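Local coordinates for protein fructuronate-tagaturonate epimerase UxaE from Cohnella laeviribosi in complex with 1 glycerol (Cohnella laeviribosi, PDB 6IL9) that probably catalyses the epimerisation of tagaturonate and fructuronate into one another, using a TIM barrel that carries a zinc ion, at residues L286-L291 with D334-K339; R324-H329 with G356-G361; P384-R389 with R458-R463; A448-D451 with S455-R458. All coordinates share one frame; numbering follows the deposited sequence.

Interaction 1: L286-L291 with D334-K339; sequences LVASEL and DRFGYK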
loop_
_atom_site.group_PDB
_atom_site.type_symbol
_atom_site.label_atom_id
_atom_site.label_comp_id
_atom_site.label_asym_id
_atom_site.label_seq_id
_atom_site.Cartn_x
_atom_site.Cartn_y
_atom_site.Cartn_z
ATOM N N LEU A 286 -5.702 24.141 8.381
ATOM C CA LEU A 286 -6.128 24.180 9.779
ATOM C C LEU A 286 -5.773 22.883 10.504
ATOM O O LEU A 286 -5.260 22.913 11.630
ATOM C CB LEU A 286 -7.632 24.446 9.859
ATOM C CG LEU A 286 -8.231 24.506 11.270
ATOM C CD1 LEU A 286 -9.228 25.660 11.362
ATOM C CD2 LEU A 286 -8.924 23.203 11.605
ATOM N N VAL A 287 -6.031 21.740 9.869
ATOM C CA VAL A 287 -5.711 20.456 10.486
ATOM C C VAL A 287 -4.220 20.381 10.788
ATOM O O VAL A 287 -3.811 20.077 11.913
ATOM C CB VAL A 287 -6.163 19.297 9.580
ATOM C CG1 VAL A 287 -5.607 17.954 10.097
ATOM C CG2 VAL A 287 -7.689 19.264 9.468
ATOM N N ALA A 288 -3.389 20.700 9.791
ATOM C CA ALA A 288 -1.942 20.612 9.976
ATOM C C ALA A 288 -1.467 21.585 11.042
ATOM O O ALA A 288 -0.665 21.227 11.910
ATOM C CB ALA A 288 -1.223 20.884 8.648
ATOM N N SER A 289 -1.982 22.817 11.013
ATOM C CA SER A 289 -1.558 23.814 11.982
ATOM C C SER A 289 -1.868 23.363 13.402
ATOM O O SER A 289 -1.065 23.565 14.318
ATOM C CB SER A 289 -2.242 25.147 11.685
ATOM O OG SER A 289 -1.724 26.167 12.506
ATOM N N GLU A 290 -3.034 22.748 13.603
ATOM C CA GLU A 290 -3.393 22.286 14.937
ATOM C C GLU A 290 -2.495 21.149 15.387
ATOM O O GLU A 290 -2.093 21.094 16.552
ATOM C CB GLU A 290 -4.850 21.834 14.969
ATOM C CG GLU A 290 -5.830 22.976 14.839
ATOM C CD GLU A 290 -5.595 24.049 15.877
ATOM O OE1 GLU A 290 -5.824 23.791 17.085
ATOM O OE2 GLU A 290 -5.172 25.151 15.484
ATOM N N LEU A 291 -2.211 20.207 14.490
ATOM C CA LEU A 291 -1.362 19.079 14.853
ATOM C C LEU A 291 0.058 19.535 15.133
ATOM O O LEU A 291 0.670 19.132 16.126
ATOM C CB LEU A 291 -1.367 18.050 13.728
ATOM C CG LEU A 291 -2.722 17.418 13.458
ATOM C CD1 LEU A 291 -2.621 16.580 12.215
ATOM C CD2 LEU A 291 -3.136 16.574 14.649
ATOM N N ASP A 334 4.781 21.611 2.370
ATOM C CA ASP A 334 6.137 22.154 2.442
ATOM C C ASP A 334 6.286 23.061 3.657
ATOM O O ASP A 334 7.313 23.032 4.344
ATOM C CB ASP A 334 6.468 22.928 1.159
ATOM C CG ASP A 334 6.766 22.014 -0.039
ATOM O OD1 ASP A 334 6.974 20.795 0.147
ATOM O OD2 ASP A 334 6.792 22.524 -1.181
ATOM N N ARG A 335 5.263 23.864 3.934
ATOM C CA ARG A 335 5.306 24.779 5.070
ATOM C C ARG A 335 5.548 24.030 6.374
ATOM O O ARG A 335 6.365 24.453 7.201
ATOM C CB ARG A 335 3.998 25.573 5.125
ATOM C CG ARG A 335 3.549 26.039 6.520
ATOM C CD ARG A 335 4.249 27.291 6.971
ATOM N NE ARG A 335 3.781 27.732 8.295
ATOM C CZ ARG A 335 4.217 27.238 9.458
ATOM N NH1 ARG A 335 5.124 26.282 9.476
ATOM N NH2 ARG A 335 3.735 27.705 10.608
ATOM N N PHE A 336 4.865 22.902 6.563
ATOM C CA PHE A 336 4.886 22.188 7.833
ATOM C C PHE A 336 5.852 21.008 7.853
ATOM O O PHE A 336 6.126 20.475 8.940
ATOM C CB PHE A 336 3.471 21.706 8.181
ATOM C CG PHE A 336 2.529 22.823 8.529
ATOM C CD1 PHE A 336 2.755 23.604 9.649
ATOM C CD2 PHE A 336 1.437 23.108 7.727
ATOM C CE1 PHE A 336 1.898 24.655 9.977
ATOM C CE2 PHE A 336 0.578 24.147 8.044
ATOM C CZ PHE A 336 0.812 24.927 9.174
ATOM N N GLY A 337 6.352 20.567 6.691
ATOM C CA GLY A 337 7.460 19.635 6.615
ATOM C C GLY A 337 7.099 18.211 6.224
ATOM O O GLY A 337 8.001 17.439 5.882
ATOM N N TYR A 338 5.825 17.821 6.308
ATOM C CA TYR A 338 5.442 16.466 5.939
ATOM C C TYR A 338 5.220 16.402 4.429
ATOM O O TYR A 338 5.308 17.411 3.724
ATOM C CB TYR A 338 4.191 16.036 6.719
ATOM C CG TYR A 338 3.030 16.977 6.532
ATOM C CD1 TYR A 338 2.193 16.877 5.418
ATOM C CD2 TYR A 338 2.762 17.975 7.470
ATOM C CE1 TYR A 338 1.145 17.758 5.240
ATOM C CE2 TYR A 338 1.707 18.842 7.305
ATOM C CZ TYR A 338 0.910 18.730 6.182
ATOM O OH TYR A 338 -0.133 19.611 6.025
ATOM N N LYS A 339 4.935 15.199 3.918
ATOM C CA LYS A 339 4.721 14.976 2.491
ATOM C C LYS A 339 3.244 14.755 2.199
ATOM O O LYS A 339 2.508 14.225 3.030
ATOM C CB LYS A 339 5.487 13.740 1.998
ATOM C CG LYS A 339 6.924 13.648 2.458
ATOM C CD LYS A 339 7.656 12.569 1.683
ATOM C CE LYS A 339 7.102 11.183 1.940
ATOM N NZ LYS A 339 8.018 10.126 1.363
#

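Interaction 2: R324-H329 with G356-G361; sequences RELAVH and GRYTNG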
loop_
_atom_site.group_PDB
_atom_site.type_symbol
_atom_site.label_atom_id
_atom_site.label_comp_id
_atom_site.label_asym_id
_atom_site.label_seq_id
_atom_site.Cartn_x
_atom_site.Cartn_y
_atom_site.Cartn_z
ATOM N N ARG A 324 -4.842 23.214 -9.558
ATOM C CA ARG A 324 -4.891 24.424 -8.735
ATOM C C ARG A 324 -4.931 24.086 -7.250
ATOM O O ARG A 324 -4.249 24.732 -6.443
ATOM C CB ARG A 324 -6.098 25.283 -9.112
ATOM C CG ARG A 324 -5.930 26.017 -10.431
ATOM C CD ARG A 324 -7.043 27.037 -10.635
ATOM N NE ARG A 324 -8.326 26.399 -10.907
ATOM C CZ ARG A 324 -8.722 26.003 -12.115
ATOM N NH1 ARG A 324 -7.934 26.182 -13.169
ATOM N NH2 ARG A 324 -9.911 25.437 -12.270
ATOM N N GLU A 325 -5.712 23.076 -6.873
ATOM C CA GLU A 325 -5.771 22.675 -5.472
ATOM C C GLU A 325 -4.494 21.967 -5.044
ATOM O O GLU A 325 -4.007 22.186 -3.925
ATOM C CB GLU A 325 -6.998 21.799 -5.225
ATOM C CG GLU A 325 -8.271 22.567 -5.565
ATOM C CD GLU A 325 -9.496 22.092 -4.833
ATOM O OE1 GLU A 325 -9.401 21.103 -4.078
ATOM O OE2 GLU A 325 -10.561 22.728 -5.021
ATOM N N LEU A 326 -3.928 21.126 -5.922
ATOM C CA LEU A 326 -2.667 20.465 -5.592
ATOM C C LEU A 326 -1.580 21.484 -5.274
ATOM O O LEU A 326 -0.773 21.279 -4.363
ATOM C CB LEU A 326 -2.230 19.547 -6.737
ATOM C CG LEU A 326 -0.818 18.959 -6.638
ATOM C CD1 LEU A 326 -0.764 17.991 -5.468
ATOM C CD2 LEU A 326 -0.414 18.258 -7.934
ATOM N N ALA A 327 -1.547 22.596 -6.015
ATOM C CA ALA A 327 -0.537 23.620 -5.764
ATOM C C ALA A 327 -0.584 24.091 -4.315
ATOM O O ALA A 327 0.461 24.209 -3.661
ATOM C CB ALA A 327 -0.735 24.801 -6.721
ATOM N N VAL A 328 -1.788 24.349 -3.794
ATOM C CA VAL A 328 -1.922 24.814 -2.414
ATOM C C VAL A 328 -1.637 23.683 -1.430
ATOM O O VAL A 328 -0.928 23.875 -0.434
ATOM C CB VAL A 328 -3.315 25.419 -2.183
ATOM C CG1 VAL A 328 -3.336 26.143 -0.847
ATOM C CG2 VAL A 328 -3.651 26.379 -3.307
ATOM N N HIS A 329 -2.204 22.494 -1.682
ATOM C CA HIS A 329 -1.949 21.335 -0.827
ATOM C C HIS A 329 -0.456 21.089 -0.685
ATOM O O HIS A 329 0.041 20.833 0.417
ATOM C CB HIS A 329 -2.598 20.074 -1.407
ATOM C CG HIS A 329 -4.081 19.998 -1.231
ATOM N ND1 HIS A 329 -4.700 20.188 -0.016
ATOM C CD2 HIS A 329 -5.064 19.701 -2.114
ATOM C CE1 HIS A 329 -6.006 20.037 -0.162
ATOM N NE2 HIS A 329 -6.253 19.744 -1.425
ATOM N N GLY A 356 4.619 14.998 -9.035
ATOM C CA GLY A 356 6.066 15.094 -8.959
ATOM C C GLY A 356 6.548 16.531 -9.020
ATOM O O GLY A 356 7.447 16.926 -8.274
ATOM N N ARG A 357 5.945 17.335 -9.896
ATOM C CA ARG A 357 6.382 18.715 -10.054
ATOM C C ARG A 357 6.064 19.547 -8.813
ATOM O O ARG A 357 6.931 20.258 -8.297
ATOM C CB ARG A 357 5.739 19.328 -11.299
ATOM C CG ARG A 357 6.409 20.609 -11.740
ATOM C CD ARG A 357 5.423 21.666 -12.191
ATOM N NE ARG A 357 4.465 21.185 -13.180
ATOM C CZ ARG A 357 3.483 21.936 -13.674
ATOM N NH1 ARG A 357 3.358 23.199 -13.275
ATOM N NH2 ARG A 357 2.635 21.438 -14.566
ATOM N N TYR A 358 4.830 19.471 -8.311
ATOM C CA TYR A 358 4.457 20.370 -7.226
ATOM C C TYR A 358 5.044 19.970 -5.878
ATOM O O TYR A 358 5.187 20.841 -5.012
ATOM C CB TYR A 358 2.937 20.475 -7.138
ATOM C CG TYR A 358 2.399 21.444 -8.168
ATOM C CD1 TYR A 358 2.372 22.809 -7.902
ATOM C CD2 TYR A 358 1.939 20.999 -9.405
ATOM C CE1 TYR A 358 1.894 23.718 -8.845
ATOM C CE2 TYR A 358 1.459 21.899 -10.356
ATOM C CZ TYR A 358 1.441 23.260 -10.061
ATOM O OH TYR A 358 0.967 24.170 -10.988
ATOM N N THR A 359 5.393 18.694 -5.683
ATOM C CA THR A 359 6.052 18.239 -4.458
ATOM C C THR A 359 7.572 18.213 -4.591
ATOM O O THR A 359 8.261 17.829 -3.635
ATOM C CB THR A 359 5.563 16.836 -4.050
ATOM O OG1 THR A 359 5.988 15.866 -5.022
ATOM C CG2 THR A 359 4.046 16.791 -3.908
ATOM N N ASN A 360 8.104 18.625 -5.742
ATOM C CA ASN A 360 9.543 18.546 -6.011
ATOM C C ASN A 360 10.059 17.136 -5.750
ATOM O O ASN A 360 11.150 16.933 -5.212
ATOM C CB ASN A 360 10.311 19.589 -5.188
ATOM C CG ASN A 360 11.734 19.794 -5.673
ATOM O OD1 ASN A 360 12.055 19.541 -6.837
ATOM N ND2 ASN A 360 12.596 20.268 -4.777
ATOM N N GLY A 361 9.251 16.141 -6.123
ATOM C CA GLY A 361 9.675 14.762 -5.991
ATOM C C GLY A 361 9.584 14.189 -4.596
ATOM O O GLY A 361 10.054 13.064 -4.372
#

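Interaction 3: P384-R389 with R458-R463; sequences PGLYRR and RDEFFR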
loop_
_atom_site.group_PDB
_atom_site.type_symbol
_atom_site.label_atom_id
_atom_site.label_comp_id
_atom_site.label_asym_id
_atom_site.label_seq_id
_atom_site.Cartn_x
_atom_site.Cartn_y
_atom_site.Cartn_z
ATOM N N PRO A 384 -6.179 -18.969 -20.200
ATOM C CA PRO A 384 -7.474 -18.334 -20.518
ATOM C C PRO A 384 -8.669 -19.050 -19.920
ATOM O O PRO A 384 -9.644 -18.390 -19.532
ATOM C CB PRO A 384 -7.511 -18.354 -22.055
ATOM C CG PRO A 384 -6.516 -19.403 -22.465
ATOM C CD PRO A 384 -5.446 -19.379 -21.410
ATOM N N GLY A 385 -8.626 -20.383 -19.822
ATOM C CA GLY A 385 -9.726 -21.096 -19.198
ATOM C C GLY A 385 -9.950 -20.677 -17.759
ATOM O O GLY A 385 -11.095 -20.554 -17.307
ATOM N N LEU A 386 -8.859 -20.456 -17.018
ATOM C CA LEU A 386 -8.984 -19.982 -15.644
ATOM C C LEU A 386 -9.478 -18.543 -15.612
ATOM O O LEU A 386 -10.336 -18.197 -14.793
ATOM C CB LEU A 386 -7.643 -20.105 -14.908
ATOM C CG LEU A 386 -7.616 -19.582 -13.469
ATOM C CD1 LEU A 386 -8.635 -20.311 -12.597
ATOM C CD2 LEU A 386 -6.208 -19.694 -12.862
ATOM N N TYR A 387 -8.956 -17.696 -16.501
ATOM C CA TYR A 387 -9.419 -16.310 -16.539
ATOM C C TYR A 387 -10.933 -16.246 -16.750
ATOM O O TYR A 387 -11.640 -15.507 -16.049
ATOM C CB TYR A 387 -8.695 -15.498 -17.623
ATOM C CG TYR A 387 -9.260 -14.100 -17.601
ATOM C CD1 TYR A 387 -8.764 -13.152 -16.708
ATOM C CD2 TYR A 387 -10.358 -13.755 -18.390
ATOM C CE1 TYR A 387 -9.321 -11.888 -16.629
ATOM C CE2 TYR A 387 -10.931 -12.495 -18.306
ATOM C CZ TYR A 387 -10.401 -11.566 -17.425
ATOM O OH TYR A 387 -10.980 -10.322 -17.352
ATOM N N ARG A 388 -11.446 -16.998 -17.726
ATOM C CA ARG A 388 -12.887 -16.972 -18.005
ATOM C C ARG A 388 -13.696 -17.357 -16.775
ATOM O O ARG A 388 -14.706 -16.715 -16.456
ATOM C CB ARG A 388 -13.233 -17.909 -19.163
ATOM C CG ARG A 388 -12.657 -17.512 -20.495
ATOM C CD ARG A 388 -13.141 -18.453 -21.623
ATOM N NE ARG A 388 -12.518 -18.073 -22.884
ATOM C CZ ARG A 388 -13.010 -17.165 -23.723
ATOM N NH1 ARG A 388 -14.160 -16.549 -23.459
ATOM N NH2 ARG A 388 -12.344 -16.871 -24.821
ATOM N N ARG A 389 -13.272 -18.406 -16.069
ATOM C CA ARG A 389 -13.994 -18.811 -14.870
ATOM C C ARG A 389 -13.951 -17.729 -13.797
ATOM O O ARG A 389 -14.960 -17.471 -13.126
ATOM C CB ARG A 389 -13.422 -20.127 -14.347
ATOM C CG ARG A 389 -13.715 -21.308 -15.273
ATOM C CD ARG A 389 -13.069 -22.574 -14.761
ATOM N NE ARG A 389 -13.397 -22.784 -13.359
ATOM C CZ ARG A 389 -12.500 -22.970 -12.397
ATOM N NH1 ARG A 389 -11.203 -22.986 -12.686
ATOM N NH2 ARG A 389 -12.904 -23.147 -11.148
ATOM N N ARG A 458 -8.071 -20.445 -6.278
ATOM C CA ARG A 458 -6.847 -19.902 -5.694
ATOM C C ARG A 458 -5.637 -20.790 -5.962
ATOM O O ARG A 458 -4.558 -20.287 -6.298
ATOM C CB ARG A 458 -7.045 -19.692 -4.197
ATOM C CG ARG A 458 -5.848 -19.059 -3.522
ATOM C CD ARG A 458 -6.097 -18.921 -2.036
ATOM N NE ARG A 458 -5.020 -18.210 -1.366
ATOM C CZ ARG A 458 -3.861 -18.764 -1.022
ATOM N NH1 ARG A 458 -3.628 -20.045 -1.285
ATOM N NH2 ARG A 458 -2.936 -18.038 -0.409
ATOM N N ASP A 459 -5.783 -22.107 -5.815
ATOM C CA ASP A 459 -4.637 -22.990 -6.016
ATOM C C ASP A 459 -4.140 -22.938 -7.453
ATOM O O ASP A 459 -2.933 -22.826 -7.701
ATOM C CB ASP A 459 -4.996 -24.425 -5.628
ATOM C CG ASP A 459 -5.240 -24.577 -4.147
ATOM O OD1 ASP A 459 -4.615 -23.830 -3.364
ATOM O OD2 ASP A 459 -6.065 -25.440 -3.765
ATOM N N GLU A 460 -5.056 -23.023 -8.424
ATOM C CA GLU A 460 -4.633 -22.954 -9.814
ATOM C C GLU A 460 -4.080 -21.576 -10.157
ATOM O O GLU A 460 -3.145 -21.471 -10.953
ATOM C CB GLU A 460 -5.786 -23.312 -10.753
ATOM C CG GLU A 460 -5.333 -23.428 -12.189
ATOM C CD GLU A 460 -6.452 -23.803 -13.159
ATOM O OE1 GLU A 460 -7.621 -23.929 -12.730
ATOM O OE2 GLU A 460 -6.142 -23.959 -14.357
ATOM N N PHE A 461 -4.641 -20.515 -9.566
ATOM C CA PHE A 461 -4.110 -19.172 -9.790
ATOM C C PHE A 461 -2.638 -19.087 -9.395
ATOM O O PHE A 461 -1.796 -18.603 -10.165
ATOM C CB PHE A 461 -4.947 -18.156 -9.003
ATOM C CG PHE A 461 -4.465 -16.728 -9.126
ATOM C CD1 PHE A 461 -4.888 -15.922 -10.175
ATOM C CD2 PHE A 461 -3.623 -16.184 -8.175
ATOM C CE1 PHE A 461 -4.452 -14.606 -10.280
ATOM C CE2 PHE A 461 -3.198 -14.872 -8.274
ATOM C CZ PHE A 461 -3.615 -14.088 -9.332
ATOM N N PHE A 462 -2.307 -19.541 -8.185
ATOM C CA PHE A 462 -0.919 -19.443 -7.752
ATOM C C PHE A 462 -0.030 -20.397 -8.536
ATOM O O PHE A 462 1.143 -20.098 -8.771
ATOM C CB PHE A 462 -0.822 -19.684 -6.243
ATOM C CG PHE A 462 -1.124 -18.454 -5.437
ATOM C CD1 PHE A 462 -0.187 -17.439 -5.333
ATOM C CD2 PHE A 462 -2.361 -18.284 -4.844
ATOM C CE1 PHE A 462 -0.467 -16.278 -4.612
ATOM C CE2 PHE A 462 -2.650 -17.131 -4.125
ATOM C CZ PHE A 462 -1.700 -16.127 -4.012
ATOM N N ARG A 463 -0.582 -21.525 -8.987
ATOM C CA ARG A 463 0.196 -22.434 -9.818
ATOM C C ARG A 463 0.595 -21.768 -11.132
ATOM O O ARG A 463 1.757 -21.854 -11.550
ATOM C CB ARG A 463 -0.607 -23.714 -10.060
ATOM C CG ARG A 463 0.208 -24.953 -10.350
ATOM C CD ARG A 463 -0.511 -26.199 -9.814
ATOM N NE ARG A 463 -1.905 -26.272 -10.257
ATOM C CZ ARG A 463 -2.953 -26.437 -9.449
ATOM N NH1 ARG A 463 -2.782 -26.559 -8.139
ATOM N NH2 ARG A 463 -4.179 -26.494 -9.955
HETATM O O HOH W 1 -9.777 -23.387 -14.658
#

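Interaction 4: A448-D451 with S455-R458; sequences AKKD and SLFR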
loop_
_atom_site.group_PDB
_atom_site.type_symbol
_atom_site.label_atom_id
_atom_site.label_comp_id
_atom_site.label_asym_id
_atom_site.label_seq_id
_atom_site.Cartn_x
_atom_site.Cartn_y
_atom_site.Cartn_z
ATOM N N ALA A 448 -12.842 -18.109 -2.741
ATOM C CA ALA A 448 -13.915 -18.935 -3.284
ATOM C C ALA A 448 -13.589 -20.418 -3.150
ATOM O O ALA A 448 -12.449 -20.842 -3.347
ATOM C CB ALA A 448 -14.155 -18.596 -4.752
ATOM N N LYS A 449 -14.600 -21.217 -2.828
ATOM C CA LYS A 449 -14.384 -22.643 -2.638
ATOM C C LYS A 449 -15.446 -23.445 -3.375
ATOM O O LYS A 449 -16.504 -22.928 -3.756
ATOM C CB LYS A 449 -14.360 -23.004 -1.146
ATOM C CG LYS A 449 -13.013 -22.674 -0.502
ATOM C CD LYS A 449 -13.151 -22.254 0.933
ATOM C CE LYS A 449 -11.980 -21.365 1.341
ATOM N NZ LYS A 449 -10.677 -21.934 0.899
ATOM N N LYS A 450 -15.112 -24.714 -3.616
ATOM C CA LYS A 450 -16.037 -25.698 -4.146
ATOM C C LYS A 450 -16.866 -26.292 -3.011
ATOM O O LYS A 450 -16.635 -26.027 -1.825
ATOM C CB LYS A 450 -15.289 -26.819 -4.868
ATOM C CG LYS A 450 -14.562 -26.395 -6.135
ATOM C CD LYS A 450 -14.066 -27.615 -6.908
ATOM C CE LYS A 450 -12.553 -27.714 -6.895
ATOM N NZ LYS A 450 -11.926 -26.724 -7.812
ATOM N N ASP A 451 -17.823 -27.141 -3.389
ATOM C CA ASP A 451 -18.710 -27.737 -2.397
ATOM C C ASP A 451 -17.969 -28.650 -1.427
ATOM O O ASP A 451 -18.468 -28.891 -0.323
ATOM C CB ASP A 451 -19.855 -28.493 -3.089
ATOM C CG ASP A 451 -19.376 -29.640 -3.976
ATOM O OD1 ASP A 451 -18.188 -30.010 -3.924
ATOM O OD2 ASP A 451 -20.212 -30.184 -4.731
ATOM N N SER A 455 -10.274 -25.112 -2.926
ATOM C CA SER A 455 -10.332 -23.788 -3.534
ATOM C C SER A 455 -10.903 -23.879 -4.942
ATOM O O SER A 455 -10.642 -24.830 -5.685
ATOM C CB SER A 455 -8.947 -23.130 -3.550
ATOM O OG SER A 455 -8.160 -23.619 -4.615
ATOM N N LEU A 456 -11.720 -22.882 -5.296
ATOM C CA LEU A 456 -12.321 -22.845 -6.619
ATOM C C LEU A 456 -11.347 -22.290 -7.652
ATOM O O LEU A 456 -11.266 -22.807 -8.770
ATOM C CB LEU A 456 -13.610 -22.023 -6.572
ATOM C CG LEU A 456 -14.527 -22.008 -7.797
ATOM C CD1 LEU A 456 -14.997 -23.411 -8.211
ATOM C CD2 LEU A 456 -15.734 -21.103 -7.539
ATOM N N PHE A 457 -10.587 -21.253 -7.293
ATOM C CA PHE A 457 -9.595 -20.676 -8.195
ATOM C C PHE A 457 -8.206 -20.540 -7.601
ATOM O O PHE A 457 -7.238 -20.513 -8.370
ATOM C CB PHE A 457 -10.019 -19.274 -8.667
ATOM C CG PHE A 457 -11.450 -19.181 -9.095
ATOM C CD1 PHE A 457 -11.891 -19.847 -10.223
ATOM C CD2 PHE A 457 -12.342 -18.411 -8.374
ATOM C CE1 PHE A 457 -13.209 -19.759 -10.623
ATOM C CE2 PHE A 457 -13.660 -18.317 -8.761
ATOM C CZ PHE A 457 -14.097 -18.990 -9.890
ATOM N N ARG A 458 -8.071 -20.445 -6.278
ATOM C CA ARG A 458 -6.847 -19.902 -5.694
ATOM C C ARG A 458 -5.637 -20.790 -5.962
ATOM O O ARG A 458 -4.558 -20.287 -6.298
ATOM C CB ARG A 458 -7.045 -19.692 -4.197
ATOM C CG ARG A 458 -5.848 -19.059 -3.522
ATOM C CD ARG A 458 -6.097 -18.921 -2.036
ATOM N NE ARG A 458 -5.020 -18.210 -1.366
ATOM C CZ ARG A 458 -3.861 -18.764 -1.022
ATOM N NH1 ARG A 458 -3.628 -20.045 -1.285
ATOM N NH2 ARG A 458 -2.936 -18.038 -0.409
HETATM O O HOH W 2 -10.583 -19.615 -5.010
#

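Interaction 1: L286-L291 with D334-K339
Phe336 lays one face of its ring against the backbone of helix 281-293, with the carbonyl carbon of Ala288 over that face. At the rim of the ring, Phe336 CD2 sits 3.6 Å from Ala288 CB. Farther out, Phe336 CZ comes within 3.8 Å of Ser289 CA, an approach that is oblique to the ring. With CG of Phe336 anti to its carbonyl carbon (chi1 -69°), the ring reaches out from the last turn of helix 319-336 toward the neighbouring helix. Arg335 CG covers the opposite face, 3.7 Å above the ring plane, so the ring lies between its own neighbour in sequence and the Ala288 backbone.

Tyr338 approaches Ala288 from another direction, by the edge of its ring. Its OH is 3.1 Å from Ala288 CB, a tight fit, and CE2 is 3.8 Å from the same methyl. The hydroxyl is hydrogen-bonded to His284 NE2, one turn earlier on helix 281-293, and this ties the ring to the helix it touches. Between the two aromatics Gly337 ends helix 319-336 with a positive phi of 106°, where a CB would run into the carbonyl O of Phe336. The chain then enters barrel strand 339-342. The contact thus joins two successive outer helices of the TIM barrel at the turn between helix and strand.

No hydrogen bond links the two segments themselves. Their contact is dispersion between two aromatic rings and a helix surface, close because Ala288 offers just a methyl, and the hydroxyl of Tyr338 has its partner in His284.

Interaction 2: R324-H329 with G356-G361
Apolar packing around Tyr358 joins the two segments. Its CE1 lies 3.5 Å from Ala327 CB, and its CD1 is 3.7 Å from Ala327 CA, so this flank of the ring rests on the helix surface itself. Across the ring, Leu326 brings CD2 to 3.9 Å from Tyr358 CD2, and its CG packs on Tyr358 CB. Both neighbours meet the ring obliquely. Leu326 holds CG anti to its backbone N (chi1 170°), which sends the branch toward helix 349-358; the same side chain also touches Leu340 of strand 339-342, filling the angle between two successive barrel helices and the strand that connects them.

The polar end of the ring is held from outside the two segments: Tyr358 OH is hydrogen-bonded to Glu323 OE2, one turn before Ala327 on helix 319-336. Arg357, the neighbour in sequence, has Tyr358 CE2 over one face of its guanidinium, 3.7 Å above the plane and offset toward the rim.

Backbone bonds end the second helix just after the ring: Gly361 N donates to Gly356 O at 2.9 Å and Asn360 N to Arg357 O, a Schellman motif with Asn360 at positive phi.

Trimming Tyr358 to an alanine would probably open a gap beside Leu326 and Ala327 and leave Glu323 without its hydroxyl partner. In this contact the ring carbons supply close apolar packing, and the hydroxyl adds a directional bond to the same helix.

Interaction 3: P384-R389 with R458-R463
Leu386 meets Glu460 and Phe461. Its chi1 of 177° turns CG away from the backbone N, and the two methyls spread over helix 458-467: CD2 lies 3.7 Å from Phe461 N and 4.3 Å from Phe461 CB, while CD1 is 3.8 Å from Glu460 OE1. Leucine and glutamate run past each other in opposite directions, the aliphatic part of Glu460 flanking CD2. One turn on, Arg389 bends at chi3 and presents the edge of its guanidinium to the carboxylate. NH1 stands 3.7 Å from Glu460 OE1, a long salt bridge with the planes 23° apart. Water 1 bridges the pair, accepting from Arg389 NH1 and donating to Glu460 OE1 at 2.9 Å. Arg389 NH2 turns to Leu456 O, just ahead of helix 458-467.

Segments 384-389 and 458-463, in the helical region after the barrel, run at 139° between their N-to-C directions, their axes 10.9 Å apart at the closest; Phe461 also meets Trp372 of helix 369-382. An alanine in place of Glu460 is likely to leave Arg389 NH1 and its water without their carboxylate and uncover the flank of Leu386. The charge pairing is long and backed by a water, whereas the leucine packs closely on the helix.

Interaction 4: A448-D451 with S455-R458
Lys450 curls over Leu456 and ends on the carbonyl of Ser455. From CB, CG is set anti to the lysine's own carbonyl carbon, and this CG packs 3.7 Å from Leu456 CD1, the two side chains crossing at a slant. Past CD the chain bends (chi3 -112°), which brings CE to 3.7 Å from Ser455 O. After a further bend NZ donates to Ser455 O at 3.1 Å. It arrives with a C=O...N angle of 142°, tilted from the carbonyl plane, and the ammonium, probably charged, adds a donor to a backbone oxygen.

Beneath this arm the chain folds back on itself between helices 442-446 and 458-467. The strand-like part is a single bridge pairing Lys449 with Ser455. Its bond runs from Leu456 N to Ala448 O, 2.9 Å long and nearly straight at 175°, with the donor standing above the carbonyl plane. Water 2 sits 2.8 Å from Ala448 O and accepts a bond from Phe457 N. Phe457 is the N-cap residue of helix 458-467, and Ser455 OG is hydrogen-bonded to Asp459 N in the first turn.

On the buried side the methyl of Ala448 fits between two residues of the returning chain. Its CB is 3.9 Å from Leu456 CB and 4.0 Å from Phe457 CE2, oblique to that ring. Leu456 CG covers one face of the same phenyl, and Tyr393 of helix 384-402 meets Phe457 edge-to-face.

The four contacts form two pairs on opposite sides of the chain's centre. Interactions 1 and 2 share helix 319-336, with centres about 15 Å apart and nearest atoms about 4 Å apart. Both lie beside strand 339-342, which leads to His343, a zinc ligand together with His161 and Asp273. Interactions 3 and 4 lie about 10 Å apart between centres and share Arg458. They touch directly through the bond of Arg389 NH2 to Leu456 O, 2.9 Å, with Leu386 CD1 also packing near Phe457 CD1. Between the pairs the centres are about 42 to 48 Å apart and the nearest atoms about 28 to 34 Å, without a touch.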